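Local structure of Sec-alkylsulfatase (Pseudomonas sp., 4AXH) at residues D99-N102 with P103-R107; M236-G240 with A241-V245. The protein hydrolyses secondary alkyl sulfates enantioselectively with inversion of configuration, turning (R)-configured esters into (S)-alcohols and sulfate in a zinc-dependent reaction. One frame throughout, in Å; residues are numbered along the deposited sequence.

Contact 1 of 2, residues D99-N102 with P103-R107. Unlike the reference sequence in segment 103-107: Arg107 (reference His).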
loop_
_atom_site.group_PDB
_atom_site.type_symbol
_atom_site.label_atom_id
_atom_site.label_comp_id
_atom_site.label_asym_id
_atom_site.label_seq_id
_atom_site.Cartn_x
_atom_site.Cartn_y
_atom_site.Cartn_z
ATOM N N ASP A 99 36.824 3.048 11.262
ATOM C CA ASP A 99 36.717 1.840 10.425
ATOM C C ASP A 99 35.344 1.167 10.629
ATOM O O ASP A 99 34.874 0.429 9.757
ATOM C CB ASP A 99 37.854 0.860 10.789
ATOM C CG ASP A 99 39.258 1.393 10.559
ATOM O OD1 ASP A 99 39.611 2.425 11.174
ATOM O OD2 ASP A 99 40.019 0.759 9.781
ATOM N N THR A 100 34.723 1.431 11.806
ATOM C CA THR A 100 33.430 0.909 12.257
ATOM C C THR A 100 32.212 1.762 11.795
ATOM O O THR A 100 31.084 1.478 12.199
ATOM C CB THR A 100 33.448 0.699 13.764
ATOM O OG1 THR A 100 33.597 1.958 14.380
ATOM C CG2 THR A 100 34.546 -0.224 14.218
ATOM N N VAL A 101 32.431 2.803 10.967
ATOM C CA VAL A 101 31.339 3.588 10.396
ATOM C C VAL A 101 31.617 4.062 8.971
ATOM O O VAL A 101 32.660 4.643 8.707
ATOM C CB VAL A 101 30.573 4.592 11.318
ATOM C CG1 VAL A 101 31.462 5.206 12.382
ATOM C CG2 VAL A 101 29.772 5.617 10.540
ATOM N N ASN A 102 30.674 3.731 8.045
ATOM C CA ASN A 102 30.685 4.100 6.644
ATOM C C ASN A 102 30.998 5.586 6.515
ATOM O O ASN A 102 30.367 6.397 7.189
ATOM C CB ASN A 102 29.348 3.794 6.038
ATOM C CG ASN A 102 29.313 3.982 4.534
ATOM O OD1 ASN A 102 29.570 5.073 3.994
ATOM N ND2 ASN A 102 28.893 2.947 3.832
ATOM N N PRO A 103 31.996 5.951 5.682
ATOM C CA PRO A 103 32.415 7.361 5.587
ATOM C C PRO A 103 31.352 8.342 5.130
ATOM O O PRO A 103 31.404 9.476 5.585
ATOM C CB PRO A 103 33.637 7.304 4.667
ATOM C CG PRO A 103 34.108 5.930 4.728
ATOM C CD PRO A 103 32.874 5.101 4.856
ATOM N N SER A 104 30.402 7.911 4.260
ATOM C CA SER A 104 29.286 8.738 3.779
ATOM C C SER A 104 28.308 9.041 4.927
ATOM O O SER A 104 27.837 10.156 5.044
ATOM C CB SER A 104 28.553 8.020 2.650
ATOM O OG SER A 104 27.552 8.828 2.055
ATOM N N LEU A 105 28.009 8.019 5.773
ATOM C CA LEU A 105 27.139 8.134 6.935
ATOM C C LEU A 105 27.766 9.142 7.938
ATOM O O LEU A 105 27.053 10.018 8.456
ATOM C CB LEU A 105 26.916 6.770 7.605
ATOM C CG LEU A 105 25.949 6.742 8.844
ATOM C CD1 LEU A 105 24.689 7.605 8.655
ATOM C CD2 LEU A 105 25.541 5.337 9.161
ATOM N N TRP A 106 29.095 9.017 8.158
ATOM C CA TRP A 106 29.885 9.879 9.025
ATOM C C TRP A 106 29.845 11.340 8.535
ATOM O O TRP A 106 29.875 12.251 9.346
ATOM C CB TRP A 106 31.329 9.360 9.040
ATOM C CG TRP A 106 32.241 10.052 10.000
ATOM C CD1 TRP A 106 32.941 11.189 9.776
ATOM C CD2 TRP A 106 32.618 9.596 11.311
ATOM N NE1 TRP A 106 33.701 11.499 10.876
ATOM C CE2 TRP A 106 33.534 10.530 11.830
ATOM C CE3 TRP A 106 32.279 8.471 12.097
ATOM C CZ2 TRP A 106 34.121 10.384 13.095
ATOM C CZ3 TRP A 106 32.843 8.345 13.365
ATOM C CH2 TRP A 106 33.758 9.290 13.844
ATOM N N ARG A 107 29.834 11.555 7.216
ATOM C CA ARG A 107 29.798 12.857 6.567
ATOM C C ARG A 107 28.476 13.525 6.963
ATOM O O ARG A 107 28.482 14.688 7.369
ATOM C CB ARG A 107 29.839 12.652 5.030
ATOM C CG ARG A 107 30.538 13.741 4.271
ATOM C CD ARG A 107 29.577 14.734 3.747
ATOM N NE ARG A 107 30.323 15.924 3.342
ATOM C CZ ARG A 107 29.823 16.907 2.592
ATOM N NH1 ARG A 107 28.575 16.835 2.137
ATOM N NH2 ARG A 107 30.569 17.957 2.273
#
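Val101 overlaps the indole of Trp106, in one of its two modelled conformers, with its CG1 methyl, which meets the benzo edge near the ring plane, 3.4 Å from Trp106 CE3. The two side chains cross at about a right angle. The other methyl of Val101, CG2, lies 4.3 Å from Leu105 CB, extending the apolar contact to the preceding residue of the helix. Asn102 is the N-cap of the helix that starts at Pro103. Its CG stands anti to the backbone N (chi1 -173°), which swings the amide over the first turn, and OD1 accepts from Ser104 N at 3.0 Å, in the carbonyl plane. The main chain of Asn102 adds a second link: its O accepts from Trp106 N at 3.1 Å with an N-H...O angle of 163°, the first i to i+4 bond of the helix. One residue thus supplies both a side-chain and a main-chain acceptor to amides of the first turn. Asn102 ND2 reaches the carbonyl of Gln511, while Ser104 OG, in one of two modelled conformers, is bonded to Glu513 and Tyr416. The helix start is buried against helix 39-48, where Pro103 packs on Asn45 and Val48, and against helix 515-529, where Val101 lies on Arg518 and Leu105 on Ala515 and Arg518.

Contact 2 of 2, residues M236-G240 with A241-V245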
loop_
_atom_site.group_PDB
_atom_site.type_symbol
_atom_site.label_atom_id
_atom_site.label_comp_id
_atom_site.label_asym_id
_atom_site.label_seq_id
_atom_site.Cartn_x
_atom_site.Cartn_y
_atom_site.Cartn_z
ATOM N N MET A 236 17.712 3.024 22.456
ATOM C CA MET A 236 18.270 2.097 23.446
ATOM C C MET A 236 19.755 1.761 23.189
ATOM O O MET A 236 20.419 1.212 24.058
ATOM C CB MET A 236 17.406 0.850 23.565
ATOM C CG MET A 236 16.386 0.907 24.710
ATOM S SD MET A 236 15.504 2.480 25.091
ATOM C CE MET A 236 16.624 3.180 26.415
ATOM N N VAL A 237 20.284 2.167 22.027
ATOM C CA VAL A 237 21.674 1.962 21.619
ATOM C C VAL A 237 22.542 3.163 22.070
ATOM O O VAL A 237 22.164 4.312 21.848
ATOM C CB VAL A 237 21.778 1.690 20.087
ATOM C CG1 VAL A 237 23.218 1.453 19.653
ATOM C CG2 VAL A 237 20.889 0.508 19.670
ATOM N N PRO A 238 23.718 2.921 22.694
ATOM C CA PRO A 238 24.582 4.037 23.117
ATOM C C PRO A 238 25.111 4.840 21.931
ATOM O O PRO A 238 25.013 4.382 20.805
ATOM C CB PRO A 238 25.752 3.324 23.826
ATOM C CG PRO A 238 25.290 2.002 24.122
ATOM C CD PRO A 238 24.322 1.626 23.072
ATOM N N ARG A 239 25.705 6.015 22.186
ATOM C CA ARG A 239 26.284 6.840 21.138
ATOM C C ARG A 239 27.769 6.512 21.091
ATOM O O ARG A 239 28.366 6.175 22.128
ATOM C CB ARG A 239 26.041 8.345 21.368
ATOM C CG ARG A 239 24.640 8.753 21.890
ATOM C CD ARG A 239 23.474 8.002 21.253
ATOM N NE ARG A 239 22.179 8.316 21.857
ATOM C CZ ARG A 239 21.046 7.663 21.602
ATOM N NH1 ARG A 239 21.045 6.607 20.793
ATOM N NH2 ARG A 239 19.911 8.041 22.179
ATOM N N GLY A 240 28.345 6.566 19.891
ATOM C CA GLY A 240 29.748 6.244 19.671
ATOM C C GLY A 240 29.959 5.560 18.339
ATOM O O GLY A 240 29.015 4.975 17.791
ATOM N N ALA A 241 31.220 5.617 17.824
ATOM C CA ALA A 241 31.666 5.069 16.533
ATOM C C ALA A 241 31.379 3.590 16.347
ATOM O O ALA A 241 31.288 3.140 15.199
ATOM C CB ALA A 241 33.137 5.365 16.317
ATOM N N GLN A 242 31.198 2.840 17.464
ATOM C CA GLN A 242 30.873 1.408 17.457
ATOM C C GLN A 242 29.364 1.154 17.637
ATOM O O GLN A 242 28.924 0.005 17.533
ATOM C CB GLN A 242 31.691 0.665 18.528
ATOM C CG GLN A 242 33.118 0.343 18.097
ATOM C CD GLN A 242 33.600 -0.958 18.689
ATOM O OE1 GLN A 242 34.528 -0.876 19.619
ATOM N NE2 GLN A 242 33.143 -2.043 18.325
ATOM N N ALA A 243 28.577 2.225 17.907
ATOM C CA ALA A 243 27.129 2.151 18.129
ATOM C C ALA A 243 26.294 3.251 17.341
ATOM O O ALA A 243 26.492 3.388 16.128
ATOM C CB ALA A 243 26.841 2.173 19.618
ATOM N N GLN A 244 25.377 4.009 18.017
ATOM C CA GLN A 244 24.541 5.030 17.396
ATOM C C GLN A 244 25.330 6.269 17.014
ATOM O O GLN A 244 26.007 6.842 17.859
ATOM C CB GLN A 244 23.375 5.405 18.309
ATOM C CG GLN A 244 22.068 5.711 17.565
ATOM C CD GLN A 244 21.920 7.171 17.242
ATOM O OE1 GLN A 244 22.504 8.054 17.885
ATOM N NE2 GLN A 244 21.129 7.456 16.247
ATOM N N VAL A 245 25.257 6.691 15.741
ATOM C CA VAL A 245 25.999 7.866 15.296
ATOM C C VAL A 245 25.138 9.008 14.740
ATOM O O VAL A 245 25.517 10.174 14.884
ATOM C CB VAL A 245 27.203 7.550 14.362
ATOM C CG1 VAL A 245 28.229 6.674 15.057
ATOM C CG2 VAL A 245 26.767 6.938 13.035
#
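Ala243 and Val237 meet through their methyls, Val237 CG1 to Ala243 CB at 3.7 Å, in a tight loop in which the chain curls round to lie against itself. Val237 CG1 is anti to its own backbone N (chi1 -179°), which directs this methyl at Ala243 and Gln244. The firmly packed part is mainly backbone. Gln244 N donates to Pro238 O at 2.8 Å, and Gly240 N returns a bond to Gln244 O at 3.1 Å, so Arg239 and Gln244 form a single beta bridge; Arg239 CA adds a CA-H...O contact to Gln244 O. Beyond the bridge, a type I turn from Gly240 to Ala243 is closed by Ala243 N to Gly240 O at 2.8 Å, with the donor above the carbonyl plane. Gly240 enters this turn with a positive phi of 145°. Arg239 runs alongside the buried Gln244, its guanidinium turned 72° from the amide plane; NH1 approaches Gln244 CG obliquely, at 3.5 Å, and is bonded to the carbonyl of Gly234. Gln244 OE1 is bonded to Tyr89, and its NE2 to Asn519 and the carbonyl of Lys251.

The looser side is more open to solvent: Pro238 is exposed, Ala241 directs its CB away from residues 236-240, and the end of Gln242 leads off to Tyr510. Side-chain polarity is therefore spent on surrounding loops and on helices 495-511 and 515-529, whereas main-chain bonds and a few methyl contacts hold the loop itself.

In the fold
Contacts 1 and 2 come in series along the chain, their centres about 13 Å apart on the same side of its centre. Contact 1 opens helix 103-111; contact 2 belongs to the loop between helix 222-233 and strand 266-268, in the metallo-beta-lactamase part of the chain. They touch directly: Thr100 OG1 probably hydrogen-bonds to Ala241 O at 2.7 Å, and Val101 CG2 packs near Val245 CG2. Both also rest on helix 515-529, where Arg518 bonds the carbonyls of Thr100 and Ala243. This helix therefore ties together two chain regions far apart in sequence. The sulfate-binding Tyr417 lies about 9 Å from Leu105 and about 10 Å from Gln244, measured between side chains.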